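Local coordinates for protein beta-N-acetylhexosaminidase (Akkermansia muciniphila, PDB 6JEB) that hydrolyses terminal non-reducing N-acetylhexosamine residues, including N-acetylglucosamine of N-glycans and chitobiose, as a zinc-binding glycosyl hydrolase of family 20, at residues A414-C419 with M456-G461; D406-L411 with N462-R467; V184-D189 with F247-V252. All blocks are in the same frame, centred on the assembly; numbering follows the deposited sequence. Where two conformers were deposited one is given.

Overall arrangement
Contacts 1 and 2 share their elements: the consecutive helices 407-414 and 417-426 receive the chain that follows helix 434-452, and the two contacts touch where Glu-457 O lies 2.9 Å from Asn-462 ND2. Contact 1 is buried and combines an arginine grip on a backbone carbonyl with sulfur packing. Contact 2, its centre about 11 Å from that of contact 1, lies at the surface and relies on a histidine ring, weak polar bonds and a water. Contact 3 stands apart, its centre about 28 Å from either of the others; it is buried in the catalytic barrel, where strand 183-187 packs on strand 251-253 and the turn leading into it, through mostly apolar side chains.

Contact 1 of 3, residues A414-C419 with M456-G461; sequences AYPRAC and MERTQG
Arg-458 holds the backbone carbonyl of Tyr-415 side-on with two nitrogens, NE at 2.8 Å and NH2 at 2.9 Å from Tyr-415 O. The oxygen lies in the guanidinium plane, while both donors come from the same face of the carbonyl plane, NE tilted 25° from it and NH2 well above it. Arg-458 NH1, on the far side, donates to Glu-457 O at 2.8 Å, so the guanidinium is fixed at both ends; Tyr-454 OH is a further partner of NH2, and Tyr-412 makes a cation-pi contact. The arginine chain bends at chi2 (-64°), which puts CD near Tyr-415 O and Pro-416 CD. An alanine in place of Arg-458 would probably leave Tyr-415 O without these two donors and open a gap beside the Pro-416 ring. The carbonyl belongs to the short link between helices 407-414 and 417-426 of the catalytic domain, where a cis peptide bond joins Tyr-415 to Pro-416. Pro-416 CD packs on Arg-458 CG at 3.5 Å, the two side chains sliding past each other in opposite directions. Beyond the arginine, buried Met-456 places SD 3.9 Å from Tyr-415 CB and makes an oblique Met-aromatic contact, 5.1 Å from the centroid of the Tyr-415 ring. Cys-419 SG approaches Met-456 SD at 4.2 Å, and His-444 and Ile-448 of helix 434-452 also touch Met-456.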
ATOM      1  N   ALA A 414       3.004   6.434  -9.780  1.00 13.22           N
ATOM      2  CA  ALA A 414       1.893   5.629  -9.281  1.00 13.57           C
ATOM      3  C   ALA A 414       0.847   5.373 -10.359  1.00 13.31           C
ATOM      4  O   ALA A 414       0.308   4.264 -10.446  1.00 14.33           O
ATOM      5  CB  ALA A 414       1.257   6.286  -8.055  1.00 14.38           C
ATOM      6  N   TYR A 415       0.534   6.393 -11.187  1.00 13.23           N
ATOM      7  CA  TYR A 415      -0.503   6.321 -12.210  1.00 13.71           C
ATOM      8  C   TYR A 415       0.112   6.365 -13.603  1.00 13.32           C
ATOM      9  O   TYR A 415       1.122   7.045 -13.817  1.00 14.97           O
ATOM     10  CB  TYR A 415      -1.512   7.473 -12.056  1.00 14.09           C
ATOM     11  CG  TYR A 415      -2.369   7.272 -10.829  1.00 13.24           C
ATOM     12  CD1 TYR A 415      -3.540   6.523 -10.896  1.00 14.21           C
ATOM     13  CD2 TYR A 415      -1.964   7.755  -9.588  1.00 13.06           C
ATOM     14  CE1 TYR A 415      -4.297   6.284  -9.775  1.00 14.58           C
ATOM     15  CE2 TYR A 415      -2.721   7.527  -8.449  1.00 13.28           C
ATOM     16  CZ  TYR A 415      -3.883   6.782  -8.550  1.00 13.12           C
ATOM     17  OH  TYR A 415      -4.641   6.535  -7.438  1.00 14.49           O
ATOM     18  N   PRO A 416      -0.477   5.664 -14.588  1.00 14.10           N
ATOM     19  CA  PRO A 416      -1.723   4.889 -14.512  1.00 14.47           C
ATOM     20  C   PRO A 416      -1.582   3.442 -14.034  1.00 13.90           C
ATOM     21  O   PRO A 416      -2.580   2.731 -14.057  1.00 13.82           O
ATOM     22  CB  PRO A 416      -2.200   4.876 -15.968  1.00 14.02           C
ATOM     23  CG  PRO A 416      -0.928   4.859 -16.742  1.00 14.82           C
ATOM     24  CD  PRO A 416      -0.018   5.805 -15.982  1.00 14.50           C
ATOM     25  N   ARG A 417      -0.392   2.992 -13.620  1.00 13.26           N
ATOM     26  CA  ARG A 417      -0.281   1.594 -13.200  1.00 12.95           C
ATOM     27  C   ARG A 417      -1.200   1.264 -12.030  1.00 13.13           C
ATOM     28  O   ARG A 417      -1.722   0.147 -11.960  1.00 14.19           O
ATOM     29  CB  ARG A 417       1.170   1.198 -12.937  1.00 13.92           C
ATOM     30  CG  ARG A 417       1.958   1.035 -14.240  1.00 14.70           C
ATOM     31  CD  ARG A 417       3.443   0.815 -13.990  1.00 14.83           C
ATOM     32  NE  ARG A 417       4.028   1.946 -13.276  1.00 14.34           N
ATOM     33  CZ  ARG A 417       5.302   2.018 -12.903  1.00 13.72           C
ATOM     34  NH1 ARG A 417       6.146   1.038 -13.207  1.00 13.85           N
ATOM     35  NH2 ARG A 417       5.736   3.084 -12.241  1.00 13.76           N
ATOM     36  N   ALA A 418      -1.448   2.221 -11.127  1.00 12.60           N
ATOM     37  CA  ALA A 418      -2.385   1.961 -10.035  1.00 12.60           C
ATOM     38  C   ALA A 418      -3.779   1.615 -10.553  1.00 13.13           C
ATOM     39  O   ALA A 418      -4.510   0.874  -9.891  1.00 14.07           O
ATOM     40  CB  ALA A 418      -2.453   3.153  -9.074  1.00 13.43           C
ATOM     41  N   CYS A 419      -4.164   2.142 -11.723  1.00 13.36           N
ATOM     42  CA  CYS A 419      -5.444   1.770 -12.330  1.00 13.36           C
ATOM     43  C   CYS A 419      -5.469   0.289 -12.684  1.00 13.55           C
ATOM     44  O   CYS A 419      -6.495  -0.384 -12.512  1.00 13.64           O
ATOM     45  CB  CYS A 419      -5.693   2.594 -13.597  1.00 14.68           C
ATOM     46  SG  CYS A 419      -5.560   4.380 -13.371  1.00 15.84           S
ATOM     47  N   MET A 456      -2.590  12.043 -16.735  1.00 18.50           N
ATOM     48  CA  MET A 456      -2.033  10.697 -16.675  1.00 17.12           C
ATOM     49  C   MET A 456      -1.315  10.276 -17.950  1.00 17.15           C
ATOM     50  O   MET A 456      -0.864   9.129 -18.030  1.00 19.19           O
ATOM     51  CB  MET A 456      -3.123   9.666 -16.350  1.00 17.34           C
ATOM     52  CG  MET A 456      -3.732   9.814 -14.974  1.00 18.06           C
ATOM     53  SD  MET A 456      -4.567   8.311 -14.399  1.00 17.47           S
ATOM     54  CE  MET A 456      -5.790   8.075 -15.696  1.00 17.10           C
ATOM     55  N   GLU A 457      -1.207  11.151 -18.949  1.00 18.69           N
ATOM     56  CA  GLU A 457      -0.476  10.790 -20.159  1.00 19.78           C
ATOM     57  C   GLU A 457       0.972  10.464 -19.818  1.00 19.28           C
ATOM     58  O   GLU A 457       1.611  11.158 -19.023  1.00 19.07           O
ATOM     59  CB  GLU A 457      -0.512  11.936 -21.170  1.00 21.83           C
ATOM     60  CG  GLU A 457       0.256  11.613 -22.446  1.00 28.40           C
ATOM     61  CD  GLU A 457       0.152  12.700 -23.502  1.00 38.39           C
ATOM     62  OE1 GLU A 457       0.433  13.876 -23.189  1.00 41.50           O
ATOM     63  OE2 GLU A 457      -0.213  12.375 -24.649  1.00 43.76           O
ATOM     64  N   ARG A 458       1.488   9.394 -20.423  1.00 18.40           N
ATOM     65  CA  ARG A 458       2.843   8.924 -20.147  1.00 16.87           C
ATOM     66  C   ARG A 458       3.621   8.790 -21.446  1.00 18.73           C
ATOM     67  O   ARG A 458       3.206   8.063 -22.355  1.00 21.07           O
ATOM     68  CB  ARG A 458       2.816   7.585 -19.406  1.00 16.79           C
ATOM     69  CG  ARG A 458       2.114   7.660 -18.070  1.00 15.93           C
ATOM     70  CD  ARG A 458       2.855   8.576 -17.109  1.00 16.39           C
ATOM     71  NE  ARG A 458       2.155   8.736 -15.835  1.00 16.27           N
ATOM     72  CZ  ARG A 458       1.524   9.841 -15.434  1.00 16.04           C
ATOM     73  NH1 ARG A 458       1.481  10.930 -16.198  1.00 16.54           N
ATOM     74  NH2 ARG A 458       0.940   9.863 -14.245  1.00 16.20           N
ATOM     75  N   THR A 459       4.743   9.502 -21.529  1.00 19.74           N
ATOM     76  CA  THR A 459       5.732   9.333 -22.577  1.00 18.61           C
ATOM     77  C   THR A 459       7.080   9.224 -21.884  1.00 19.08           C
ATOM     78  O   THR A 459       7.217   9.572 -20.707  1.00 20.52           O
ATOM     79  CB  THR A 459       5.749  10.543 -23.517  1.00 20.28           C
ATOM     80  OG1 THR A 459       6.193  11.692 -22.786  1.00 21.19           O
ATOM     81  CG2 THR A 459       4.352  10.811 -24.078  1.00 21.89           C
ATOM     82  N   GLN A 460       8.082   8.729 -22.610  1.00 19.41           N
ATOM     83  CA  GLN A 460       9.396   8.582 -21.996  1.00 18.95           C
ATOM     84  C   GLN A 460       9.893   9.908 -21.429  1.00 20.12           C
ATOM     85  O   GLN A 460      10.437   9.953 -20.318  1.00 20.63           O
ATOM     86  CB  GLN A 460      10.391   8.013 -23.005  1.00 19.19           C
ATOM     87  CG  GLN A 460      11.764   7.723 -22.408  1.00 20.44           C
ATOM     88  CD  GLN A 460      12.759   7.266 -23.442  1.00 25.00           C
ATOM     89  OE1 GLN A 460      12.399   6.610 -24.418  1.00 28.27           O
ATOM     90  NE2 GLN A 460      14.022   7.610 -23.235  1.00 27.72           N
ATOM     91  N   GLY A 461       9.680  11.002 -22.158  1.00 20.61           N
ATOM     92  CA  GLY A 461      10.230  12.284 -21.776  1.00 20.89           C
ATOM     93  C   GLY A 461       9.389  13.160 -20.873  1.00 21.43           C
ATOM     94  O   GLY A 461       9.879  14.212 -20.450  1.00 24.04           O
TER

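Contact 2 of 3, residues D406-L411 with N462-R467; sequences DLNHLL and NEPAFR
His-409 and the tail at Pro-464 to Phe-466 form a surface contact in which an imidazole near the start of helix 407-414, in the family 20 catalytic domain, packs against the C-terminal chain that follows helix 434-452. Pro-464 CB sits over one face of the His-409 ring in a CH-pi contact, 3.8 Å from the ring centroid. Phe-466 makes an oblique aromatic pair with it, the planes inclined at 36°, and its CE1 comes within 3.3 Å of His-409 CD2. At the tip of the ring, His-409 NE2 donates weakly to two successive carbonyls: Ala-465 O at 2.8 Å, near the ring plane, and the more distant Pro-464 O.

The rotation of the imidazole is also restrained from the helix side. Asp-406, the N-cap, accepts from His-409 N and His-409 ND1 through the single oxygen OD1, each bond 2.9 Å long; the main-chain donor arrives nearly along the C-O axis, whereas ND1 comes from above the carboxylate plane. Chi1 of -79° sets His-409 CG beside its backbone N, and the bond from ND1 to Asp-406 helps to fix the ring's rotation. Asn-408 ND2 lies 3.3 Å from Pro-464 CG, and a water donates to both His-409 O and Glu-463 OE2.

Glu-463 also forms a salt bridge with Arg-413, further along helix 407-414. Leu-411 of that helix packs on Phe-112 and Met-115 of helix 106-118, while in the tail Phe-466 meets Trp-364 edge-to-face.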
ATOM      1  N   ASP A 406       8.443  14.445  -4.337  1.00 16.39           N
ATOM      2  CA  ASP A 406       7.237  15.236  -4.139  1.00 15.12           C
ATOM      3  C   ASP A 406       6.050  14.524  -4.779  1.00 15.52           C
ATOM      4  O   ASP A 406       6.205  13.514  -5.474  1.00 15.28           O
ATOM      5  CB  ASP A 406       7.413  16.673  -4.661  1.00 17.66           C
ATOM      6  CG  ASP A 406       7.791  16.730  -6.136  1.00 20.06           C
ATOM      7  OD1 ASP A 406       7.428  15.816  -6.899  1.00 20.40           O
ATOM      8  OD2 ASP A 406       8.463  17.704  -6.535  1.00 25.64           O
ATOM      9  N   LEU A 407       4.855  15.076  -4.543  1.00 15.53           N
ATOM     10  CA  LEU A 407       3.635  14.441  -5.038  1.00 15.89           C
ATOM     11  C   LEU A 407       3.628  14.359  -6.559  1.00 15.96           C
ATOM     12  O   LEU A 407       3.146  13.375  -7.131  1.00 15.96           O
ATOM     13  CB  LEU A 407       2.401  15.195  -4.536  1.00 16.15           C
ATOM     14  CG  LEU A 407       1.053  14.652  -5.012  1.00 16.15           C
ATOM     15  CD1 LEU A 407       0.777  13.298  -4.375  1.00 16.46           C
ATOM     16  CD2 LEU A 407      -0.059  15.644  -4.692  1.00 17.04           C
ATOM     17  N   ASN A 408       4.149  15.386  -7.235  1.00 16.47           N
ATOM     18  CA  ASN A 408       4.206  15.361  -8.693  1.00 16.69           C
ATOM     19  C   ASN A 408       4.950  14.123  -9.183  1.00 16.43           C
ATOM     20  O   ASN A 408       4.476  13.409 -10.076  1.00 16.53           O
ATOM     21  CB  ASN A 408       4.884  16.636  -9.196  1.00 19.91           C
ATOM     22  CG  ASN A 408       4.776  16.814 -10.699  1.00 25.31           C
ATOM     23  OD1 ASN A 408       3.797  16.402 -11.324  1.00 27.09           O
ATOM     24  ND2 ASN A 408       5.784  17.447 -11.284  1.00 28.20           N
ATOM     25  N   HIS A 409       6.110  13.841  -8.588  1.00 15.36           N
ATOM     26  CA  HIS A 409       6.865  12.647  -8.960  1.00 15.37           C
ATOM     27  C   HIS A 409       6.146  11.373  -8.524  1.00 14.78           C
ATOM     28  O   HIS A 409       6.176  10.363  -9.238  1.00 15.00           O
ATOM     29  CB  HIS A 409       8.254  12.697  -8.330  1.00 16.11           C
ATOM     30  CG  HIS A 409       9.220  13.574  -9.064  1.00 18.36           C
ATOM     31  ND1 HIS A 409       9.500  14.870  -8.679  1.00 23.30           N
ATOM     32  CD2 HIS A 409       9.984  13.334 -10.154  1.00 17.80           C
ATOM     33  CE1 HIS A 409      10.398  15.386  -9.501  1.00 23.78           C
ATOM     34  NE2 HIS A 409      10.712  14.472 -10.400  1.00 22.28           N
ATOM     35  N   LEU A 410       5.521  11.402  -7.344  1.00 14.72           N
ATOM     36  CA  LEU A 410       4.831  10.228  -6.826  0.70 14.35           C
ATOM     37  C   LEU A 410       3.680   9.817  -7.742  1.00 14.12           C
ATOM     38  O   LEU A 410       3.548   8.641  -8.105  1.00 14.55           O
ATOM     39  CB  LEU A 410       4.325  10.555  -5.420  0.70 16.27           C
ATOM     40  CG  LEU A 410       3.718   9.445  -4.580  0.70 17.49           C
ATOM     41  CD1 LEU A 410       4.750   8.365  -4.377  0.70 21.08           C
ATOM     42  CD2 LEU A 410       3.258   9.997  -3.241  0.70 16.15           C
ATOM     43  N   LEU A 411       2.826  10.773  -8.106  1.00 13.68           N
ATOM     44  CA  LEU A 411       1.701  10.455  -8.977  1.00 13.93           C
ATOM     45  C   LEU A 411       2.174  10.039 -10.357  1.00 14.07           C
ATOM     46  O   LEU A 411       1.525   9.208 -11.003  1.00 15.07           O
ATOM     47  CB  LEU A 411       0.748  11.647  -9.083  1.00 14.77           C
ATOM     48  CG  LEU A 411      -0.003  12.022  -7.803  1.00 14.63           C
ATOM     49  CD1 LEU A 411      -0.843  13.277  -8.046  1.00 15.64           C
ATOM     50  CD2 LEU A 411      -0.871  10.862  -7.303  1.00 16.62           C
ATOM     51  N   ASN A 462       8.147  12.792 -20.556  1.00 19.48           N
ATOM     52  CA  ASN A 462       7.309  13.692 -19.765  1.00 18.97           C
ATOM     53  C   ASN A 462       7.338  13.411 -18.264  1.00 18.67           C
ATOM     54  O   ASN A 462       6.575  14.034 -17.516  1.00 19.55           O
ATOM     55  CB  ASN A 462       5.881  13.820 -20.328  1.00 18.63           C
ATOM     56  CG  ASN A 462       4.966  12.667 -19.946  1.00 19.67           C
ATOM     57  OD1 ASN A 462       5.407  11.599 -19.526  1.00 20.01           O
ATOM     58  ND2 ASN A 462       3.662  12.887 -20.109  1.00 21.99           N
ATOM     59  N   GLU A 463       8.215  12.520 -17.800  1.00 19.71           N
ATOM     60  CA  GLU A 463       8.426  12.405 -16.365  1.00 18.40           C
ATOM     61  C   GLU A 463       9.040  13.702 -15.838  1.00 18.87           C
ATOM     62  O   GLU A 463       9.939  14.265 -16.477  1.00 20.86           O
ATOM     63  CB  GLU A 463       9.351  11.233 -16.029  1.00 17.84           C
ATOM     64  CG  GLU A 463       9.529  11.053 -14.519  1.00 17.11           C
ATOM     65  CD  GLU A 463       9.876   9.634 -14.109  1.00 15.48           C
ATOM     66  OE1 GLU A 463      10.557   8.919 -14.883  1.00 17.57           O
ATOM     67  OE2 GLU A 463       9.451   9.224 -13.005  1.00 17.86           O
ATOM     68  N   PRO A 464       8.560  14.215 -14.702  1.00 19.20           N
ATOM     69  CA  PRO A 464       9.164  15.427 -14.132  1.00 21.06           C
ATOM     70  C   PRO A 464      10.658  15.239 -13.902  1.00 22.78           C
ATOM     71  O   PRO A 464      11.133  14.140 -13.612  1.00 21.94           O
ATOM     72  CB  PRO A 464       8.412  15.609 -12.809  1.00 21.45           C
ATOM     73  CG  PRO A 464       7.078  14.955 -13.045  1.00 21.72           C
ATOM     74  CD  PRO A 464       7.369  13.780 -13.952  1.00 18.99           C
ATOM     75  N   ALA A 465      11.400  16.330 -14.055  1.00 25.17           N
ATOM     76  CA  ALA A 465      12.849  16.272 -13.943  1.00 24.78           C
ATOM     77  C   ALA A 465      13.279  15.911 -12.525  1.00 23.82           C
ATOM     78  O   ALA A 465      12.609  16.246 -11.545  1.00 25.77           O
ATOM     79  CB  ALA A 465      13.447  17.627 -14.308  1.00 27.53           C
ATOM     80  N   PHE A 466      14.420  15.230 -12.427  1.00 24.01           N
ATOM     81  CA  PHE A 466      15.060  14.911 -11.159  1.00 23.96           C
ATOM     82  C   PHE A 466      16.316  15.755 -10.998  1.00 27.19           C
ATOM     83  O   PHE A 466      16.923  16.189 -11.981  1.00 29.82           O
ATOM     84  CB  PHE A 466      15.467  13.435 -11.094  1.00 22.41           C
ATOM     85  CG  PHE A 466      14.316  12.480 -11.164  1.00 20.18           C
ATOM     86  CD1 PHE A 466      13.617  12.141 -10.018  1.00 20.00           C
ATOM     87  CD2 PHE A 466      13.938  11.909 -12.371  1.00 20.71           C
ATOM     88  CE1 PHE A 466      12.552  11.253 -10.073  1.00 18.54           C
ATOM     89  CE2 PHE A 466      12.876  11.018 -12.431  1.00 19.20           C
ATOM     90  CZ  PHE A 466      12.179  10.691 -11.282  1.00 18.86           C
ATOM     91  N   ARG A 467      16.714  15.975  -9.748  1.00 28.98           N
ATOM     92  CA  ARG A 467      17.918  16.749  -9.482  1.00 30.28           C
ATOM     93  C   ARG A 467      19.172  15.889  -9.383  1.00 32.52           C
ATOM     94  O   ARG A 467      20.281  16.436  -9.376  1.00 36.36           O
ATOM     95  CB  ARG A 467      17.765  17.567  -8.196  1.00 32.77           C
ATOM     96  CG  ARG A 467      18.070  16.784  -6.928  1.00 31.39           C
ATOM     97  CD  ARG A 467      18.048  17.683  -5.696  1.00 32.98           C
ATOM     98  NE  ARG A 467      16.730  18.265  -5.468  1.00 35.52           N
ATOM     99  CZ  ARG A 467      15.876  17.845  -4.541  1.00 37.43           C
ATOM    100  NH1 ARG A 467      16.206  16.842  -3.739  1.00 35.24           N
ATOM    101  NH2 ARG A 467      14.694  18.434  -4.411  1.00 37.99           N
TER
HETATM  102  O   HOH W   1       8.453  10.900 -11.152  1.00 17.55           O

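Contact 3 of 3, residues V184-D189 with F247-V252; sequences VIPEID and FPSGIV
Pro-186 lies against one face of the Phe-247 ring, with CB 4.0 Å from the ring centroid in a CH-pi contact and CG 3.7 Å from Phe-247 CD2. Val-184 reaches the same ring obliquely: its CG1, anti to the backbone N (chi1 -178°), stands 3.6 Å from Phe-247 CE1. A second apolar pair is Ile-185 and Ile-251, whose CG2 methyls are 4.0 Å apart, while Ile-185 CD1 extends to the side chain of Ser-249. Pro-186 CD also comes within 3.3 Å of Ile-251 O, a carbonyl that finds no N-H on the proline.

The polar edge is at Val-184 O. Ser-249 OG donates to Val-184 O at 2.8 Å, the hydroxyl tilted 25° from the carbonyl plane, and a water that donates to the same oxygen accepts from Ser-249 N. Ser-249 belongs to the type I beta turn from Phe-247 to Gly-250 that leads into strand 251-253.

Strands 183-187 and 251-253 are third and fourth in the eight-stranded parallel barrel of this TIM-barrel domain, and Pro-186 and Ile-188 make backbone hydrogen bonds with His-253. Helix 230-246 covers Pro-186 and Val-252 through Leu-243, and helix 167-178 meets Phe-247 through Val-174.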
ATOM      1  N   VAL A 184      -6.544   2.695   7.074  1.00 12.61           N
ATOM      2  CA  VAL A 184      -5.149   3.119   7.083  1.00 13.30           C
ATOM      3  C   VAL A 184      -4.324   2.136   7.896  1.00 12.17           C
ATOM      4  O   VAL A 184      -4.674   1.803   9.040  1.00 13.58           O
ATOM      5  CB  VAL A 184      -4.996   4.553   7.615  1.00 12.28           C
ATOM      6  CG1 VAL A 184      -3.527   4.976   7.569  1.00 14.03           C
ATOM      7  CG2 VAL A 184      -5.845   5.504   6.790  1.00 13.58           C
ATOM      8  N   ILE A 185      -3.221   1.680   7.312  1.00 11.61           N
ATOM      9  CA  ILE A 185      -2.364   0.661   7.914  1.00 12.75           C
ATOM     10  C   ILE A 185      -0.994   1.276   8.175  1.00 12.84           C
ATOM     11  O   ILE A 185      -0.235   1.498   7.220  1.00 12.52           O
ATOM     12  CB  ILE A 185      -2.191  -0.530   6.956  1.00 14.86           C
ATOM     13  CG1 ILE A 185      -3.541  -0.998   6.378  1.00 17.42           C
ATOM     14  CG2 ILE A 185      -1.414  -1.653   7.641  1.00 15.84           C
ATOM     15  CD1 ILE A 185      -4.546  -1.434   7.420  1.00 18.76           C
ATOM     16  N   PRO A 186      -0.624   1.550   9.423  1.00 11.49           N
ATOM     17  CA  PRO A 186       0.723   2.077   9.698  1.00 11.77           C
ATOM     18  C   PRO A 186       1.760   0.960   9.690  1.00 12.11           C
ATOM     19  O   PRO A 186       1.491  -0.165  10.123  1.00 13.51           O
ATOM     20  CB  PRO A 186       0.584   2.656  11.112  1.00 12.42           C
ATOM     21  CG  PRO A 186      -0.451   1.711  11.766  1.00 12.68           C
ATOM     22  CD  PRO A 186      -1.438   1.393  10.648  1.00 11.83           C
ATOM     23  N   GLU A 187       2.962   1.276   9.198  1.00 11.38           N
ATOM     24  CA  GLU A 187       4.088   0.345   9.259  1.00 11.61           C
ATOM     25  C   GLU A 187       5.203   0.939  10.105  1.00 11.85           C
ATOM     26  O   GLU A 187       5.677   2.051   9.828  1.00 12.37           O
ATOM     27  CB  GLU A 187       4.639  -0.026   7.877  1.00 11.37           C
ATOM     28  CG  GLU A 187       5.810  -1.010   7.957  1.00 11.42           C
ATOM     29  CD  GLU A 187       6.454  -1.289   6.615  1.00 12.82           C
ATOM     30  OE1 GLU A 187       5.885  -0.894   5.568  1.00 13.19           O
ATOM     31  OE2 GLU A 187       7.539  -1.908   6.608  1.00 13.35           O
ATOM     32  N   ILE A 188       5.606   0.199  11.130  1.00 11.46           N
ATOM     33  CA  ILE A 188       6.809   0.476  11.908  1.00 12.58           C
ATOM     34  C   ILE A 188       7.779  -0.641  11.550  1.00 12.25           C
ATOM     35  O   ILE A 188       7.663  -1.765  12.057  1.00 13.20           O
ATOM     36  CB  ILE A 188       6.529   0.509  13.416  1.00 12.55           C
ATOM     37  CG1 ILE A 188       5.306   1.381  13.736  1.00 14.28           C
ATOM     38  CG2 ILE A 188       7.773   0.972  14.184  1.00 15.58           C
ATOM     39  CD1 ILE A 188       5.443   2.844  13.337  1.00 16.35           C
ATOM     40  N   ASP A 189       8.719  -0.360  10.652  1.00 12.08           N
ATOM     41  CA  ASP A 189       9.570  -1.420  10.121  1.00 12.07           C
ATOM     42  C   ASP A 189      10.603  -1.836  11.176  1.00 11.51           C
ATOM     43  O   ASP A 189      11.306  -0.995  11.751  1.00 12.69           O
ATOM     44  CB  ASP A 189      10.230  -0.938   8.823  1.00 13.37           C
ATOM     45  CG  ASP A 189      10.777  -2.074   7.968  1.00 13.58           C
ATOM     46  OD1 ASP A 189      11.034  -3.172   8.507  1.00 14.46           O
ATOM     47  OD2 ASP A 189      10.966  -1.845   6.743  1.00 12.75           O
ATOM     48  N   PHE A 247      -4.908   4.914  14.878  1.00 13.60           N
ATOM     49  CA  PHE A 247      -5.275   4.109  13.716  1.00 13.88           C
ATOM     50  C   PHE A 247      -6.271   3.039  14.121  1.00 15.07           C
ATOM     51  O   PHE A 247      -5.874   1.976  14.618  1.00 15.89           O
ATOM     52  CB  PHE A 247      -4.023   3.475  13.099  1.00 14.09           C
ATOM     53  CG  PHE A 247      -3.058   4.480  12.537  1.00 13.09           C
ATOM     54  CD1 PHE A 247      -3.324   5.123  11.332  1.00 14.43           C
ATOM     55  CD2 PHE A 247      -1.891   4.801  13.219  1.00 13.24           C
ATOM     56  CE1 PHE A 247      -2.435   6.061  10.805  1.00 14.84           C
ATOM     57  CE2 PHE A 247      -0.988   5.733  12.702  1.00 13.69           C
ATOM     58  CZ  PHE A 247      -1.265   6.367  11.491  1.00 14.35           C
ATOM     59  N   PRO A 248      -7.570   3.257  13.896  1.00 15.11           N
ATOM     60  CA  PRO A 248      -8.581   2.291  14.352  1.00 15.67           C
ATOM     61  C   PRO A 248      -8.589   0.983  13.577  1.00 15.86           C
ATOM     62  O   PRO A 248      -9.319   0.069  13.978  1.00 18.55           O
ATOM     63  CB  PRO A 248      -9.900   3.052  14.162  1.00 16.88           C
ATOM     64  CG  PRO A 248      -9.605   4.010  13.054  1.00 17.33           C
ATOM     65  CD  PRO A 248      -8.180   4.444  13.275  1.00 16.37           C
ATOM     66  N   SER A 249      -7.808   0.848  12.500  1.00 15.46           N
ATOM     67  CA  SER A 249      -7.755  -0.437  11.808  1.00 15.39           C
ATOM     68  C   SER A 249      -7.250  -1.540  12.728  1.00 16.27           C
ATOM     69  O   SER A 249      -7.598  -2.716  12.545  1.00 18.53           O
ATOM     70  CB  SER A 249      -6.862  -0.348  10.568  1.00 15.69           C
ATOM     71  OG  SER A 249      -5.506  -0.119  10.934  1.00 15.77           O
ATOM     72  N   GLY A 250      -6.429  -1.186  13.715  1.00 16.31           N
ATOM     73  CA  GLY A 250      -5.865  -2.178  14.602  1.00 16.03           C
ATOM     74  C   GLY A 250      -4.822  -3.073  13.977  1.00 16.85           C
ATOM     75  O   GLY A 250      -4.354  -4.004  14.636  1.00 20.73           O
ATOM     76  N   ILE A 251      -4.455  -2.839  12.724  1.00 15.20           N
ATOM     77  CA  ILE A 251      -3.441  -3.623  12.035  1.00 15.29           C
ATOM     78  C   ILE A 251      -2.153  -2.816  12.031  1.00 14.46           C
ATOM     79  O   ILE A 251      -2.145  -1.651  11.610  1.00 15.89           O
ATOM     80  CB  ILE A 251      -3.889  -3.928  10.598  1.00 16.08           C
ATOM     81  CG1 ILE A 251      -5.203  -4.719  10.605  1.00 18.64           C
ATOM     82  CG2 ILE A 251      -2.800  -4.672   9.854  1.00 16.75           C
ATOM     83  CD1 ILE A 251      -5.756  -4.987   9.213  1.00 19.63           C
ATOM     84  N   VAL A 252      -1.061  -3.428  12.482  1.00 14.26           N
ATOM     85  CA  VAL A 252       0.248  -2.781  12.508  1.00 13.91           C
ATOM     86  C   VAL A 252       1.193  -3.624  11.666  1.00 13.65           C
ATOM     87  O   VAL A 252       1.500  -4.772  12.018  1.00 15.00           O
ATOM     88  CB  VAL A 252       0.786  -2.599  13.933  1.00 14.75           C
ATOM     89  CG1 VAL A 252       2.153  -1.928  13.895  1.00 15.60           C
ATOM     90  CG2 VAL A 252      -0.185  -1.769  14.762  1.00 16.14           C
TER
HETATM   91  O   HOH W   2      -6.422   3.024  10.943  1.00 14.99           O